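Local coordinates for sugar ABC transporter substrate-binding protein, BlMnBP1 (Bifidobacterium animalis subsp. lactis ATCC 27673, PDB 6I5R) that binds mannobiose and probably delivers manno-oligosaccharides to the membrane part of an ABC transporter for uptake, at residues W198-G201 / A202-Q205; V341-M344 / T345-G349; D426-M429 / D430-Q434. One frame throughout, in Å; residues are numbered along the deposited sequence.

Contact 1: residues W198-G201 / A202-Q205; sequences WAMG and AWDQ. With BMA (beta-D-mannopyranose), chain B; BMA (beta-D-mannopyranose), chain C.
The indole of Trp-203 meets the carbonyl oxygen of Met-200 at its edge, close to the ring plane. CD1 of Trp-203 is 3.3 Å from Met-200 O. The Met-200 side chain lies alongside Trp-203 and points the same way, with CE 4.0 Å from Trp-203 NE1. The second indole, Trp-198, faces the sugar. C2 of the chain B mannose sits over the ring centre, 3.6 Å above the plane. C6 of the chain C mannose approaches Trp-198 NE1 obliquely, also at 3.6 Å. The opposite face carries CB of Ala-199, offset toward the rim. With CG between the backbone N and the carbonyl carbon (chi1 57°), the Trp-198 indole is laid across the sugar. Glu-196 OE1 accepts from its NE1.

After Trp-198 and its neighbours the helix tightens into a 3-10 turn at 202-205. Trp-203 N bonds Met-200 O, and Asp-204 N bonds Gly-201 O at 3.0 Å. The bond from Ala-202 N to Trp-198 O is weak. One water donates to both Gly-201 O and Asp-204 OD2. OD2 also takes Lys-410 and Asn-404 N, and OD1 takes Tyr-244 OH, which would be expected to offset the buried charge. In the pocket, Trp-198 stacks on sugar carbons while Glu-266, Lys-269 and Gln-289 hydrogen-bond the sugar, consistent with recognition of a manno-disaccharide.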
loop_
_atom_site.group_PDB
_atom_site.type_symbol
_atom_site.label_atom_id
_atom_site.label_comp_id
_atom_site.label_asym_id
_atom_site.label_seq_id
_atom_site.Cartn_x
_atom_site.Cartn_y
_atom_site.Cartn_z
ATOM N N TRP A 198 -3.334 -5.674 8.148
ATOM C CA TRP A 198 -2.919 -4.832 7.039
ATOM C C TRP A 198 -4.125 -4.501 6.163
ATOM O O TRP A 198 -4.172 -3.428 5.563
ATOM C CB TRP A 198 -1.829 -5.505 6.208
ATOM C CG TRP A 198 -2.248 -6.818 5.695
ATOM C CD1 TRP A 198 -1.991 -8.031 6.254
ATOM C CD2 TRP A 198 -3.034 -7.069 4.523
ATOM N NE1 TRP A 198 -2.571 -9.018 5.496
ATOM C CE2 TRP A 198 -3.231 -8.447 4.440
ATOM C CE3 TRP A 198 -3.605 -6.250 3.545
ATOM C CZ2 TRP A 198 -3.958 -9.036 3.404
ATOM C CZ3 TRP A 198 -4.318 -6.831 2.534
ATOM C CH2 TRP A 198 -4.499 -8.208 2.474
ATOM N N ALA A 199 -5.114 -5.400 6.104
ATOM C CA ALA A 199 -6.285 -5.105 5.283
ATOM C C ALA A 199 -7.138 -4.002 5.920
ATOM O O ALA A 199 -7.759 -3.190 5.221
ATOM C CB ALA A 199 -7.117 -6.364 5.074
ATOM N N MET A 200 -7.171 -3.991 7.267
ATOM C CA MET A 200 -7.883 -2.912 7.936
ATOM C C MET A 200 -7.107 -1.586 7.860
ATOM O O MET A 200 -7.699 -0.517 7.629
ATOM C CB MET A 200 -8.169 -3.279 9.380
ATOM C CG MET A 200 -9.156 -4.428 9.512
ATOM S SD MET A 200 -10.829 -3.822 9.839
ATOM C CE MET A 200 -11.425 -3.423 8.184
ATOM N N GLY A 201 -5.780 -1.690 8.029
ATOM C CA GLY A 201 -4.950 -0.498 7.931
ATOM C C GLY A 201 -4.994 0.155 6.558
ATOM O O GLY A 201 -4.702 1.349 6.430
ATOM N N ALA A 202 -5.308 -0.623 5.517
ATOM C CA ALA A 202 -5.390 -0.104 4.153
ATOM C C ALA A 202 -6.383 1.039 4.022
ATOM O O ALA A 202 -6.239 1.881 3.126
ATOM C CB ALA A 202 -5.761 -1.245 3.194
ATOM N N TRP A 203 -7.377 1.115 4.915
ATOM C CA TRP A 203 -8.318 2.219 4.820
ATOM C C TRP A 203 -7.629 3.572 4.953
ATOM O O TRP A 203 -8.138 4.571 4.434
ATOM C CB TRP A 203 -9.417 2.049 5.869
ATOM C CG TRP A 203 -10.406 1.019 5.448
ATOM C CD1 TRP A 203 -10.270 -0.334 5.541
ATOM C CD2 TRP A 203 -11.673 1.261 4.826
ATOM N NE1 TRP A 203 -11.396 -0.958 5.028
ATOM C CE2 TRP A 203 -12.267 0.005 4.583
ATOM C CE3 TRP A 203 -12.364 2.422 4.447
ATOM C CZ2 TRP A 203 -13.520 -0.121 3.974
ATOM C CZ3 TRP A 203 -13.608 2.290 3.856
ATOM C CH2 TRP A 203 -14.165 1.028 3.614
ATOM N N ASP A 204 -6.453 3.626 5.592
ATOM C CA ASP A 204 -5.713 4.875 5.686
ATOM C C ASP A 204 -5.176 5.324 4.333
ATOM O O ASP A 204 -4.744 6.470 4.195
ATOM C CB ASP A 204 -4.526 4.745 6.648
ATOM C CG ASP A 204 -4.934 4.617 8.125
ATOM O OD1 ASP A 204 -6.115 4.809 8.470
ATOM O OD2 ASP A 204 -4.046 4.334 8.955
ATOM N N GLN A 205 -5.187 4.441 3.336
ATOM C CA GLN A 205 -4.624 4.770 2.039
ATOM C C GLN A 205 -5.523 5.671 1.222
ATOM O O GLN A 205 -5.095 6.140 0.164
ATOM C CB GLN A 205 -4.358 3.487 1.261
ATOM C CG GLN A 205 -3.304 2.613 1.930
ATOM C CD GLN A 205 -3.112 1.272 1.256
ATOM O OE1 GLN A 205 -3.762 0.955 0.260
ATOM N NE2 GLN A 205 -2.209 0.459 1.814
HETATM C C1 BMA B . -0.372 -8.223 1.348
HETATM C C2 BMA B . -0.054 -7.336 2.590
HETATM C C3 BMA B . -0.298 -5.906 2.217
HETATM C C4 BMA B . 0.359 -5.552 0.887
HETATM C C5 BMA B . -0.085 -6.514 -0.216
HETATM C C6 BMA B . 0.617 -6.227 -1.530
HETATM O O2 BMA B . 1.334 -7.383 2.914
HETATM O O3 BMA B . 0.162 -4.989 3.215
HETATM O O4 BMA B . -0.047 -4.253 0.542
HETATM O O5 BMA B . 0.276 -7.843 0.194
HETATM O O6 BMA B . 2.031 -6.452 -1.406
HETATM C C1 BMA C . -0.434 -13.350 0.459
HETATM C C2 BMA C . -0.591 -12.295 -0.666
HETATM C C3 BMA C . -0.094 -10.946 -0.162
HETATM C C4 BMA C . -0.624 -10.647 1.217
HETATM C C5 BMA C . -0.394 -11.830 2.168
HETATM C C6 BMA C . -0.887 -11.539 3.564
HETATM O O1 BMA C . -1.062 -14.475 -0.064
HETATM O O2 BMA C . -2.023 -12.146 -0.926
HETATM O O3 BMA C . -0.429 -9.919 -1.030
HETATM O O4 BMA C . 0.033 -9.501 1.759
HETATM O O5 BMA C . -1.046 -12.971 1.634
HETATM O O6 BMA C . -0.259 -12.511 4.408
HETATM O O HOH W 1 -2.329 2.128 8.478
#

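Contact 2: residues V341-M344 / T345-G349; sequences VKWM and TEDSG
Thr-345 brings two donors to one acceptor, the carbonyl oxygen of Val-341. Its backbone N lies 2.8 Å from Val-341 O, and its OG1 hydroxyl 2.9 Å from the same atom. OG1 comes from above the carbonyl plane, 39° out of it. Having OG1 beside its own backbone N (chi1 -58°) lets the hydroxyl fold back along the helix. Lys-342 O is taken by Glu-346 N in a normal helical bond.

The last turn of helix 331-346 ends here. Trp-343 O accepts from Asp-347 N at 2.8 Å and from Ser-348 N at 2.9 Å, the two donors lying on opposite faces of its plane. The second bond spans five residues, so the turn widens as the chain leaves the helix. Ser-348 OG then donates to Met-344 O, in the carbonyl plane and on a lone pair; at 2.5 Å the bond is short. The same hydroxyl accepts from Phe-350 N, as in an ST turn, next to the N-cap Gly-349 of helix 350-353.

The Trp-343 ring covers this exit. CB of Asp-347 stands over its five-membered ring and CB of Ser-348 over its six-membered ring, both as CH-pi contacts. Helix 59-69 packs on the indole through Phe-66, edge to face.

Lys-342 runs extended beside Glu-346. CE of Lys-342 is 3.4 Å from Glu-346 OE2, but NZ stays 4.4 Å from that oxygen, beyond a salt bridge. NZ bonds the carbonyl oxygens of Tyr-24 and Ile-27 instead, and makes a cation-pi contact with the Tyr-24 ring.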
loop_
_atom_site.group_PDB
_atom_site.type_symbol
_atom_site.label_atom_id
_atom_site.label_comp_id
_atom_site.label_asym_id
_atom_site.label_seq_id
_atom_site.Cartn_x
_atom_site.Cartn_y
_atom_site.Cartn_z
ATOM N N VAL A 341 18.112 -5.333 -6.398
ATOM C CA VAL A 341 17.017 -4.363 -6.387
ATOM C C VAL A 341 16.912 -3.668 -7.738
ATOM O O VAL A 341 15.821 -3.480 -8.287
ATOM C CB VAL A 341 17.210 -3.345 -5.248
ATOM C CG1 VAL A 341 16.250 -2.177 -5.407
ATOM C CG2 VAL A 341 17.010 -4.003 -3.906
ATOM N N LYS A 342 18.038 -3.249 -8.296
ATOM C CA LYS A 342 17.955 -2.572 -9.579
ATOM C C LYS A 342 17.451 -3.520 -10.656
ATOM O O LYS A 342 16.688 -3.114 -11.543
ATOM C CB LYS A 342 19.311 -1.992 -9.974
ATOM C CG LYS A 342 19.257 -1.108 -11.223
ATOM C CD LYS A 342 20.471 -0.165 -11.310
ATOM C CE LYS A 342 20.314 0.883 -12.394
ATOM N NZ LYS A 342 21.474 1.827 -12.415
ATOM N N TRP A 343 17.867 -4.788 -10.594
ATOM C CA TRP A 343 17.354 -5.782 -11.532
ATOM C C TRP A 343 15.848 -5.936 -11.356
ATOM O O TRP A 343 15.092 -5.978 -12.335
ATOM C CB TRP A 343 18.073 -7.143 -11.359
ATOM C CG TRP A 343 17.597 -8.131 -12.406
ATOM C CD1 TRP A 343 18.035 -8.232 -13.695
ATOM C CD2 TRP A 343 16.530 -9.072 -12.275
ATOM N NE1 TRP A 343 17.330 -9.201 -14.359
ATOM C CE2 TRP A 343 16.402 -9.737 -13.508
ATOM C CE3 TRP A 343 15.689 -9.444 -11.222
ATOM C CZ2 TRP A 343 15.433 -10.720 -13.735
ATOM C CZ3 TRP A 343 14.745 -10.449 -11.439
ATOM C CH2 TRP A 343 14.624 -11.066 -12.687
ATOM N N MET A 344 15.399 -6.060 -10.104
ATOM C CA MET A 344 13.965 -6.116 -9.849
ATOM C C MET A 344 13.261 -4.910 -10.458
ATOM O O MET A 344 12.212 -5.044 -11.098
ATOM C CB MET A 344 13.702 -6.183 -8.347
ATOM C CG MET A 344 13.912 -7.555 -7.721
ATOM S SD MET A 344 12.958 -8.892 -8.479
ATOM C CE MET A 344 11.238 -8.328 -8.309
ATOM N N THR A 345 13.837 -3.719 -10.280
ATOM C CA THR A 345 13.183 -2.496 -10.728
ATOM C C THR A 345 13.174 -2.381 -12.244
ATOM O O THR A 345 12.137 -2.090 -12.839
ATOM C CB THR A 345 13.870 -1.272 -10.114
ATOM O OG1 THR A 345 13.828 -1.380 -8.691
ATOM C CG2 THR A 345 13.163 0.001 -10.539
ATOM N N GLU A 346 14.317 -2.615 -12.892
ATOM C CA GLU A 346 14.448 -2.288 -14.305
ATOM C C GLU A 346 14.186 -3.463 -15.223
ATOM O O GLU A 346 13.707 -3.247 -16.344
ATOM C CB GLU A 346 15.844 -1.750 -14.610
ATOM C CG GLU A 346 16.209 -0.547 -13.796
ATOM C CD GLU A 346 17.203 0.337 -14.496
ATOM O OE1 GLU A 346 17.817 -0.100 -15.521
ATOM O OE2 GLU A 346 17.351 1.497 -14.037
ATOM N N ASP A 347 14.426 -4.698 -14.760
ATOM C CA ASP A 347 14.446 -5.855 -15.661
ATOM C C ASP A 347 13.434 -6.950 -15.336
ATOM O O ASP A 347 12.984 -7.641 -16.261
ATOM C CB ASP A 347 15.849 -6.508 -15.678
ATOM C CG ASP A 347 16.896 -5.699 -16.460
ATOM O OD1 ASP A 347 16.643 -4.558 -16.872
ATOM O OD2 ASP A 347 18.018 -6.205 -16.662
ATOM N N SER A 348 13.071 -7.141 -14.068
ATOM C CA SER A 348 12.355 -8.346 -13.664
ATOM C C SER A 348 11.003 -8.490 -14.342
ATOM O O SER A 348 10.556 -9.617 -14.599
ATOM C CB SER A 348 12.131 -8.361 -12.153
ATOM O OG SER A 348 11.308 -7.301 -11.762
ATOM N N GLY A 349 10.287 -7.384 -14.536
ATOM C CA GLY A 349 8.887 -7.451 -14.910
ATOM C C GLY A 349 7.918 -7.580 -13.747
ATOM O O GLY A 349 6.720 -7.784 -13.982
#

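Contact 3: residues D426-M429 / D430-Q434; sequences DQIM and DEWNQ. With ZN (zinc ion), chain E.
Met-429 lays its methyl group over one face of the Trp-432 indole. CE of Met-429 is 3.6 Å from the centroid of the Trp-432 six-membered ring and only 6° off the ring normal, a CH-pi contact. The sulfur SD stands farther off, 4.8 Å from that centroid, and completes a Met-aromatic contact. Bends at chi2 and chi3 (-68° and 100°) turn the Met-429 chain back so that CE meets the ring. CG2 of Ile-428 stands above NE1 of Trp-432 at 3.6 Å, on the same side of the ring as Met-429 CE.

These side chains are carried by regular alpha-helical bonds within helix 425-443. Trp-432 N donates to Ile-428 O at 3.1 Å, and Asn-433 N donates to Met-429 O at 2.8 Å.

Glu-431 leaves the helix in another direction and binds a zinc ion. OE2 of Glu-431 is 2.0 Å from the zinc, and OE1 is more distant at 2.6 Å. A water is a further ligand. The carboxylate is also held by a salt bridge from Arg-423 to OE1 and a bond from Lys-435 to OE2. These charges would be expected to favour the carboxylate form, which suits a metal ligand.

Farther out, Asn-433 OD1 accepts from Phe-229 N and ties the helix to a loop. Phe-229 and Tyr-244 each meet the Trp-432 ring edge to face. Met-429 touches Tyr-241 and Tyr-244 of helix 239-252, and Trp-432 also packs on Ile-411 and Ile-414, so helix 425-443 is packed against both helices 239-252 and 409-420.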
loop_
_atom_site.group_PDB
_atom_site.type_symbol
_atom_site.label_atom_id
_atom_site.label_comp_id
_atom_site.label_asym_id
_atom_site.label_seq_id
_atom_site.Cartn_x
_atom_site.Cartn_y
_atom_site.Cartn_z
ATOM N N ASP A 426 -18.857 9.823 14.609
ATOM C CA ASP A 426 -18.441 11.130 15.096
ATOM C C ASP A 426 -17.604 10.983 16.353
ATOM O O ASP A 426 -16.584 11.661 16.532
ATOM C CB ASP A 426 -19.653 12.001 15.422
ATOM C CG ASP A 426 -20.324 12.567 14.199
ATOM O OD1 ASP A 426 -19.754 12.500 13.109
ATOM O OD2 ASP A 426 -21.450 13.114 14.370
ATOM N N GLN A 427 -18.072 10.136 17.268
ATOM C CA GLN A 427 -17.402 9.945 18.535
ATOM C C GLN A 427 -16.039 9.308 18.342
ATOM O O GLN A 427 -15.077 9.680 19.019
ATOM C CB GLN A 427 -18.273 9.090 19.435
ATOM C CG GLN A 427 -19.522 9.786 19.906
ATOM C CD GLN A 427 -20.374 8.863 20.763
ATOM O OE1 GLN A 427 -20.884 7.855 20.299
ATOM N NE2 GLN A 427 -20.441 9.163 22.049
ATOM N N ILE A 428 -15.939 8.346 17.430
ATOM C CA ILE A 428 -14.644 7.743 17.149
ATOM C C ILE A 428 -13.705 8.781 16.562
ATOM O O ILE A 428 -12.549 8.897 16.981
ATOM C CB ILE A 428 -14.796 6.531 16.212
ATOM C CG1 ILE A 428 -15.665 5.453 16.828
ATOM C CG2 ILE A 428 -13.424 5.958 15.907
ATOM C CD1 ILE A 428 -16.180 4.411 15.815
ATOM N N MET A 429 -14.188 9.572 15.597
ATOM C CA MET A 429 -13.320 10.560 14.985
ATOM C C MET A 429 -12.918 11.634 15.989
ATOM O O MET A 429 -11.795 12.131 15.946
ATOM C CB MET A 429 -14.005 11.168 13.778
ATOM C CG MET A 429 -14.263 10.152 12.677
ATOM S SD MET A 429 -12.790 9.507 11.851
ATOM C CE MET A 429 -12.570 7.939 12.667
ATOM N N ASP A 430 -13.813 11.973 16.919
ATOM C CA ASP A 430 -13.475 12.928 17.966
ATOM C C ASP A 430 -12.363 12.397 18.857
ATOM O O ASP A 430 -11.455 13.151 19.217
ATOM C CB ASP A 430 -14.712 13.271 18.807
ATOM C CG ASP A 430 -14.435 14.344 19.837
ATOM O OD1 ASP A 430 -13.867 15.405 19.477
ATOM O OD2 ASP A 430 -14.810 14.125 20.999
ATOM N N GLU A 431 -12.410 11.111 19.223
ATOM C CA GLU A 431 -11.306 10.532 19.999
ATOM C C GLU A 431 -9.982 10.678 19.258
ATOM O O GLU A 431 -8.978 11.115 19.831
ATOM C CB GLU A 431 -11.566 9.059 20.324
ATOM C CG GLU A 431 -10.570 8.496 21.355
ATOM C CD GLU A 431 -10.495 6.972 21.394
ATOM O OE1 GLU A 431 -11.158 6.239 20.615
ATOM O OE2 GLU A 431 -9.743 6.470 22.248
ATOM N N TRP A 432 -9.952 10.300 17.981
ATOM C CA TRP A 432 -8.715 10.449 17.221
ATOM C C TRP A 432 -8.276 11.912 17.138
ATOM O O TRP A 432 -7.088 12.211 17.236
ATOM C CB TRP A 432 -8.874 9.881 15.807
ATOM C CG TRP A 432 -9.221 8.431 15.668
ATOM C CD1 TRP A 432 -9.639 7.566 16.640
ATOM C CD2 TRP A 432 -9.182 7.670 14.447
ATOM N NE1 TRP A 432 -9.861 6.326 16.091
ATOM C CE2 TRP A 432 -9.600 6.364 14.751
ATOM C CE3 TRP A 432 -8.850 7.983 13.122
ATOM C CZ2 TRP A 432 -9.690 5.370 13.785
ATOM C CZ3 TRP A 432 -8.935 7.004 12.167
ATOM C CH2 TRP A 432 -9.350 5.711 12.496
ATOM N N ASN A 433 -9.211 12.833 16.892
ATOM C CA ASN A 433 -8.831 14.233 16.744
ATOM C C ASN A 433 -8.122 14.757 17.989
ATOM O O ASN A 433 -7.190 15.557 17.887
ATOM C CB ASN A 433 -10.065 15.091 16.444
ATOM C CG ASN A 433 -10.445 15.052 14.987
ATOM O OD1 ASN A 433 -9.583 14.917 14.122
ATOM N ND2 ASN A 433 -11.736 15.185 14.702
ATOM N N GLN A 434 -8.584 14.362 19.180
ATOM C CA GLN A 434 -7.998 14.905 20.406
ATOM C C GLN A 434 -6.564 14.403 20.595
ATOM O O GLN A 434 -5.667 15.171 20.988
ATOM C CB GLN A 434 -8.921 14.560 21.591
ATOM C CG GLN A 434 -10.208 15.383 21.549
ATOM C CD GLN A 434 -11.428 14.778 22.244
ATOM O OE1 GLN A 434 -11.390 13.660 22.774
ATOM N NE2 GLN A 434 -12.527 15.528 22.226
HETATM ZN ZN ZN E . -9.296 4.647 21.617
HETATM O O HOH W 2 -7.714 4.122 22.882
#

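The contacts follow one another along the chain: contact 1, then contact 2, then contact 3. Contacts 1 and 3 are neighbours, their centres 18 Å apart and nearest atoms about 5 Å apart. Both pack on helices 239-252 and 409-420, and Tyr-244 and Ile-411 touch residues of each. Contact 2 closes helix 331-346, against helix 59-69, and leads to helix 350-353. Its centre is 27 Å from that of contact 1 and 43 Å from that of contact 3, which lies on the opposite side of the chain's centre. This spread is consistent with the two-lobed fold of solute-binding proteins. Among the three, contact 1 touches the bound mannobiose; contact 3 joins helix 425-443 to helices 239-252 and 409-420.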